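Local atomic coordinates of tailspike protein (Siphovirus 9NA, PDB entry 3RIQ), a protein that probably binds the O-antigen of Salmonella lipopolysaccharide and cleaves it as an endorhamnosidase, serving as the receptor-binding tailspike of the phage. Residues A284-T290 with P302-T308; S380-M386 with S402-S408. All coordinates share one frame; numbering follows the deposited sequence.

Contact 1. Residues A284-T290 with P302-T308; sequences ADTGSPT and PWFQLPT
Trp303 is clamped between Asp285 and Pro289, one on each face of the indole. Pro289 CA lies 3.6 Å from the centroid of the six-membered ring, while on the opposite face Asp285 CB stands 3.7 Å from the centroid of the five-membered ring; both are CH-pi contacts. The Asp285 carboxylate continues this layer, stacked on the indole with planes 4° apart. With CG anti to the carbonyl carbon (chi1 -71°), it also reaches Phe304 N. At the rim, Trp303 NE1 donates to Gly287 O at 2.9 Å, but the bond is bent (134° at the hydrogen) and the acceptor is tilted out of the ring plane. Asp285 also grips the backbone that carries the indole: OD2 accepts Phe304 N at 2.8 Å through its anti lone pair. Water 1 donates to the same OD2 and accepts from Leu306 N at 3.0 Å, extending the hold by two residues. The Phe304 ring meets the backbone edge-on, CE1 lying 3.4 Å from Asp285 O. Two salt bridges flank the carboxylate, Arg261 NE to OD1 and Arg292 NH2 to OD2. Behind these contacts, a type II beta turn from Pro302 to Gln305 presents Trp303 and Phe304, closed by Gln305 N to Pro302 O at 2.9 Å. Together they fasten two parts of the long loop between strands 281-282 and 311-318, an excursion from the right-handed beta-helix of this P22 tailspike-like fold.

Contact 2. Residues S380-M386 with S402-S408; sequences SRLRGIM and SEVSNVS
Strands 381-383 and 402-405 pair in parallel as neighbouring rungs of the right-handed beta-helix, their axes 4.7 Å apart and 12° from parallel. The register, Ser380 on Ser402 through Met386 on Ser408, persists past the corners at Gly384 and Asn406, where the chain passes to another face of the helix. Backbone bonds follow it: Leu382 N donates to Glu403 O at 2.9 Å, and Leu382 O receives Ser405 N. At the bend Gly384 N reaches Ser405 O and Ile385 N reaches Asn406 O, so the pairing continues round the corner; Ile385 O then takes Ser408 N. Apolar side chains on one face pack rung to rung, Ile385 CB 4.0 Å from Val407 CG2, and Leu382 beside Val404. Among charged groups, Arg381 and Arg383 both bind Asp355 of the preceding rung, and Arg383 NE also bonds His388 of a second subunit. Glu403 lies across Arg381 without a salt bridge: its CG sits between the backbone N and carbonyl carbon (chi1 65°), the chain extends beyond, and OE2 stops 3.7 Å from the aliphatic Arg381 CG.

In the fold
Contact 1 comes before contact 2 along the chain; contact 1 lies in a loop projecting from the beta-helix, contact 2 in its body. Contact 2 is a buried pairing of consecutive rungs, reached by two other subunits of the trimer; contact 1 is partly buried, and no other chain of the assembly touches it. The centres of contact 1 and contact 2 are 24 Å apart and the nearest atoms of contact 1 and contact 2 about 9 Å apart, so they do not meet. Strand pairing links them indirectly: 281-282 pairs with 326-327, then 347-349, and on to 374-376 and 397-399, which precede the paired strands of contact 2. Asp328, which bonds the backbone N of Ala284 and Asp285, ties contact 1 to the region of strand 326-327.

Contact 1. Residues A284-T290 with P302-T308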
loop_
_atom_site.group_PDB
_atom_site.type_symbol
_atom_site.label_atom_id
_atom_site.label_comp_id
_atom_site.label_asym_id
_atom_site.label_seq_id
_atom_site.Cartn_x
_atom_site.Cartn_y
_atom_site.Cartn_z
ATOM N N ALA A 284 -5.808 -23.204 8.123
ATOM C CA ALA A 284 -5.357 -24.127 9.183
ATOM C C ALA A 284 -6.187 -25.418 9.225
ATOM O O ALA A 284 -5.626 -26.466 9.510
ATOM C CB ALA A 284 -5.385 -23.426 10.542
ATOM N N ASP A 285 -7.496 -25.339 8.946
ATOM C CA ASP A 285 -8.346 -26.533 8.847
ATOM C C ASP A 285 -8.733 -26.778 7.391
ATOM O O ASP A 285 -8.961 -25.812 6.625
ATOM C CB ASP A 285 -9.631 -26.346 9.668
ATOM C CG ASP A 285 -9.403 -26.365 11.159
ATOM O OD1 ASP A 285 -8.507 -27.108 11.636
ATOM O OD2 ASP A 285 -10.108 -25.599 11.863
ATOM N N THR A 286 -8.881 -28.043 7.003
ATOM C CA THR A 286 -9.339 -28.356 5.652
ATOM C C THR A 286 -10.109 -29.681 5.660
ATOM O O THR A 286 -9.903 -30.515 6.548
ATOM C CB THR A 286 -8.173 -28.413 4.635
ATOM O OG1 THR A 286 -8.698 -28.437 3.310
ATOM C CG2 THR A 286 -7.289 -29.645 4.822
ATOM N N GLY A 287 -11.032 -29.853 4.706
ATOM C CA GLY A 287 -11.791 -31.112 4.613
ATOM C C GLY A 287 -12.802 -31.230 5.744
ATOM O O GLY A 287 -13.254 -30.206 6.285
ATOM N N SER A 288 -13.141 -32.465 6.123
ATOM C CA SER A 288 -14.175 -32.716 7.134
ATOM C C SER A 288 -13.614 -32.607 8.529
ATOM O O SER A 288 -12.470 -33.005 8.760
ATOM C CB SER A 288 -14.770 -34.124 6.960
ATOM O OG SER A 288 -15.251 -34.303 5.636
ATOM N N PRO A 289 -14.394 -32.042 9.470
ATOM C CA PRO A 289 -13.891 -31.886 10.844
ATOM C C PRO A 289 -13.465 -33.211 11.495
ATOM O O PRO A 289 -14.198 -34.210 11.428
ATOM C CB PRO A 289 -15.075 -31.280 11.601
ATOM C CG PRO A 289 -15.926 -30.616 10.540
ATOM C CD PRO A 289 -15.693 -31.375 9.258
ATOM N N THR A 290 -12.276 -33.196 12.106
ATOM C CA THR A 290 -11.728 -34.307 12.856
ATOM C C THR A 290 -11.019 -33.693 14.062
ATOM O O THR A 290 -10.385 -32.653 13.940
ATOM C CB THR A 290 -10.695 -35.103 12.032
ATOM O OG1 THR A 290 -11.157 -35.211 10.674
ATOM C CG2 THR A 290 -10.518 -36.490 12.602
ATOM N N PRO A 302 -14.494 -24.217 16.757
ATOM C CA PRO A 302 -15.023 -24.992 15.640
ATOM C C PRO A 302 -14.134 -25.001 14.436
ATOM O O PRO A 302 -13.230 -24.143 14.283
ATOM C CB PRO A 302 -16.325 -24.279 15.299
ATOM C CG PRO A 302 -16.764 -23.650 16.611
ATOM C CD PRO A 302 -15.443 -23.184 17.223
ATOM N N TRP A 303 -14.400 -25.966 13.552
ATOM C CA TRP A 303 -13.641 -26.083 12.295
ATOM C C TRP A 303 -13.658 -24.736 11.546
ATOM O O TRP A 303 -14.703 -24.063 11.470
ATOM C CB TRP A 303 -14.276 -27.142 11.418
ATOM C CG TRP A 303 -13.365 -27.901 10.520
ATOM C CD1 TRP A 303 -13.450 -28.009 9.139
ATOM C CD2 TRP A 303 -12.247 -28.719 10.916
ATOM N NE1 TRP A 303 -12.453 -28.832 8.669
ATOM C CE2 TRP A 303 -11.725 -29.318 9.732
ATOM C CE3 TRP A 303 -11.669 -29.036 12.158
ATOM C CZ2 TRP A 303 -10.623 -30.183 9.753
ATOM C CZ3 TRP A 303 -10.580 -29.933 12.190
ATOM C CH2 TRP A 303 -10.077 -30.501 10.984
ATOM N N PHE A 304 -12.496 -24.353 11.030
ATOM C CA PHE A 304 -12.257 -23.123 10.250
ATOM C C PHE A 304 -12.170 -21.887 11.127
ATOM O O PHE A 304 -12.010 -20.790 10.609
ATOM C CB PHE A 304 -13.266 -22.876 9.101
ATOM C CG PHE A 304 -13.383 -24.013 8.122
ATOM C CD1 PHE A 304 -12.250 -24.538 7.490
ATOM C CD2 PHE A 304 -14.646 -24.548 7.809
ATOM C CE1 PHE A 304 -12.369 -25.564 6.551
ATOM C CE2 PHE A 304 -14.797 -25.601 6.856
ATOM C CZ PHE A 304 -13.655 -26.112 6.226
ATOM N N GLN A 305 -12.263 -22.047 12.449
ATOM C CA GLN A 305 -12.340 -20.866 13.340
ATOM C C GLN A 305 -11.227 -20.793 14.396
ATOM O O GLN A 305 -11.388 -20.169 15.457
ATOM C CB GLN A 305 -13.735 -20.790 13.986
ATOM C CG GLN A 305 -14.841 -20.739 12.952
ATOM C CD GLN A 305 -16.223 -20.537 13.531
ATOM O OE1 GLN A 305 -16.432 -20.572 14.750
ATOM N NE2 GLN A 305 -17.197 -20.349 12.640
ATOM N N LEU A 306 -10.079 -21.411 14.114
ATOM C CA LEU A 306 -8.967 -21.300 15.065
ATOM C C LEU A 306 -8.504 -19.854 15.165
ATOM O O LEU A 306 -8.522 -19.139 14.150
ATOM C CB LEU A 306 -7.785 -22.190 14.620
ATOM C CG LEU A 306 -8.029 -23.700 14.778
ATOM C CD1 LEU A 306 -7.025 -24.546 13.967
ATOM C CD2 LEU A 306 -8.008 -24.066 16.288
ATOM N N PRO A 307 -8.006 -19.428 16.345
ATOM C CA PRO A 307 -7.548 -18.052 16.479
ATOM C C PRO A 307 -6.113 -17.865 15.952
ATOM O O PRO A 307 -5.159 -17.665 16.697
ATOM C CB PRO A 307 -7.692 -17.784 17.981
ATOM C CG PRO A 307 -7.300 -19.145 18.616
ATOM C CD PRO A 307 -7.907 -20.163 17.630
ATOM N N THR A 308 -5.981 -17.961 14.643
ATOM C CA THR A 308 -4.653 -17.943 14.032
ATOM C C THR A 308 -3.952 -16.591 14.152
ATOM O O THR A 308 -2.722 -16.565 14.242
ATOM C CB THR A 308 -4.704 -18.429 12.580
ATOM O OG1 THR A 308 -5.779 -17.763 11.884
ATOM C CG2 THR A 308 -4.971 -19.943 12.553
HETATM O O HOH W 1 -9.188 -22.838 11.625
#

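Contact 2. Residues S380-M386 with S402-S408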
loop_
_atom_site.group_PDB
_atom_site.type_symbol
_atom_site.label_atom_id
_atom_site.label_comp_id
_atom_site.label_asym_id
_atom_site.label_seq_id
_atom_site.Cartn_x
_atom_site.Cartn_y
_atom_site.Cartn_z
ATOM N N SER A 380 -17.247 -11.481 9.207
ATOM C CA SER A 380 -16.050 -10.648 9.068
ATOM C C SER A 380 -16.424 -9.178 8.829
ATOM O O SER A 380 -17.609 -8.845 8.648
ATOM C CB SER A 380 -15.109 -11.198 7.983
ATOM O OG SER A 380 -14.540 -12.403 8.480
ATOM N N ARG A 381 -15.416 -8.295 8.871
ATOM C CA ARG A 381 -15.682 -6.855 8.732
ATOM C C ARG A 381 -14.830 -6.382 7.555
ATOM O O ARG A 381 -13.594 -6.480 7.612
ATOM C CB ARG A 381 -15.276 -6.106 10.017
ATOM C CG ARG A 381 -16.137 -6.504 11.225
ATOM C CD ARG A 381 -15.491 -6.175 12.576
ATOM N NE ARG A 381 -14.306 -7.001 12.832
ATOM C CZ ARG A 381 -14.288 -8.226 13.387
ATOM N NH1 ARG A 381 -15.421 -8.816 13.759
ATOM N NH2 ARG A 381 -13.108 -8.858 13.579
ATOM N N LEU A 382 -15.477 -5.880 6.504
ATOM C CA LEU A 382 -14.784 -5.503 5.260
ATOM C C LEU A 382 -14.893 -4.012 5.049
ATOM O O LEU A 382 -16.020 -3.460 5.147
ATOM C CB LEU A 382 -15.413 -6.199 4.049
ATOM C CG LEU A 382 -15.266 -7.724 3.945
ATOM C CD1 LEU A 382 -16.111 -8.432 4.982
ATOM C CD2 LEU A 382 -15.661 -8.187 2.556
ATOM N N ARG A 383 -13.761 -3.359 4.759
ATOM C CA ARG A 383 -13.763 -1.889 4.543
ATOM C C ARG A 383 -12.860 -1.583 3.365
ATOM O O ARG A 383 -11.672 -1.909 3.414
ATOM C CB ARG A 383 -13.307 -1.072 5.764
ATOM C CG ARG A 383 -14.002 -1.344 7.091
ATOM C CD ARG A 383 -13.169 -2.217 7.938
ATOM N NE ARG A 383 -13.634 -2.427 9.315
ATOM C CZ ARG A 383 -13.007 -3.257 10.159
ATOM N NH1 ARG A 383 -11.910 -3.918 9.758
ATOM N NH2 ARG A 383 -13.476 -3.447 11.381
ATOM N N GLY A 384 -13.396 -0.937 2.336
ATOM C CA GLY A 384 -12.584 -0.552 1.206
ATOM C C GLY A 384 -12.428 -1.720 0.261
ATOM O O GLY A 384 -11.415 -2.414 0.284
ATOM N N ILE A 385 -13.463 -1.965 -0.529
ATOM C CA ILE A 385 -13.531 -3.131 -1.394
ATOM C C ILE A 385 -13.783 -2.638 -2.818
ATOM O O ILE A 385 -14.709 -1.854 -3.051
ATOM C CB ILE A 385 -14.707 -4.050 -0.932
ATOM C CG1 ILE A 385 -14.569 -4.409 0.572
ATOM C CG2 ILE A 385 -14.833 -5.284 -1.875
ATOM C CD1 ILE A 385 -13.299 -5.204 0.978
ATOM N N MET A 386 -12.971 -3.094 -3.772
ATOM C CA MET A 386 -13.215 -2.776 -5.183
ATOM C C MET A 386 -13.284 -4.084 -5.950
ATOM O O MET A 386 -12.379 -4.924 -5.851
ATOM C CB MET A 386 -12.108 -1.866 -5.737
ATOM C CG MET A 386 -12.097 -0.456 -5.134
ATOM S SD MET A 386 -11.099 0.691 -6.076
ATOM C CE MET A 386 -9.455 0.071 -5.813
ATOM N N SER A 402 -21.516 -10.909 7.132
ATOM C CA SER A 402 -20.483 -9.884 7.320
ATOM C C SER A 402 -21.041 -8.488 7.185
ATOM O O SER A 402 -22.156 -8.310 6.685
ATOM C CB SER A 402 -19.355 -10.094 6.320
ATOM O OG SER A 402 -18.732 -11.349 6.531
ATOM N N GLU A 403 -20.273 -7.499 7.620
ATOM C CA GLU A 403 -20.591 -6.109 7.319
ATOM C C GLU A 403 -19.558 -5.527 6.365
ATOM O O GLU A 403 -18.391 -5.927 6.375
ATOM C CB GLU A 403 -20.712 -5.291 8.585
ATOM C CG GLU A 403 -19.444 -5.149 9.363
ATOM C CD GLU A 403 -19.680 -4.327 10.614
ATOM O OE1 GLU A 403 -20.207 -3.196 10.504
ATOM O OE2 GLU A 403 -19.356 -4.796 11.712
ATOM N N VAL A 404 -20.006 -4.591 5.538
ATOM C CA VAL A 404 -19.192 -4.007 4.484
ATOM C C VAL A 404 -19.274 -2.473 4.541
ATOM O O VAL A 404 -20.308 -1.925 4.909
ATOM C CB VAL A 404 -19.714 -4.504 3.107
ATOM C CG1 VAL A 404 -18.794 -4.088 2.003
ATOM C CG2 VAL A 404 -19.850 -6.022 3.083
ATOM N N SER A 405 -18.191 -1.805 4.160
ATOM C CA SER A 405 -18.185 -0.345 4.000
ATOM C C SER A 405 -17.248 0.024 2.854
ATOM O O SER A 405 -16.258 -0.672 2.600
ATOM C CB SER A 405 -17.757 0.340 5.291
ATOM O OG SER A 405 -16.419 0.014 5.573
ATOM N N ASN A 406 -17.590 1.097 2.133
ATOM C CA ASN A 406 -16.765 1.622 1.030
ATOM C C ASN A 406 -16.520 0.563 -0.037
ATOM O O ASN A 406 -15.391 0.135 -0.253
ATOM C CB ASN A 406 -15.457 2.243 1.537
ATOM C CG ASN A 406 -14.680 2.939 0.425
ATOM O OD1 ASN A 406 -15.257 3.353 -0.555
ATOM N ND2 ASN A 406 -13.358 2.996 0.545
ATOM N N VAL A 407 -17.602 0.106 -0.650
ATOM C CA VAL A 407 -17.561 -0.909 -1.693
ATOM C C VAL A 407 -17.886 -0.280 -3.039
ATOM O O VAL A 407 -18.825 0.523 -3.157
ATOM C CB VAL A 407 -18.578 -2.074 -1.424
ATOM C CG1 VAL A 407 -18.446 -3.141 -2.470
ATOM C CG2 VAL A 407 -18.353 -2.655 -0.088
ATOM N N SER A 408 -17.109 -0.661 -4.048
ATOM C CA SER A 408 -17.293 -0.207 -5.411
ATOM C C SER A 408 -17.238 -1.401 -6.362
ATOM O O SER A 408 -16.327 -2.245 -6.233
ATOM C CB SER A 408 -16.173 0.820 -5.732
ATOM O OG SER A 408 -16.175 1.148 -7.096
#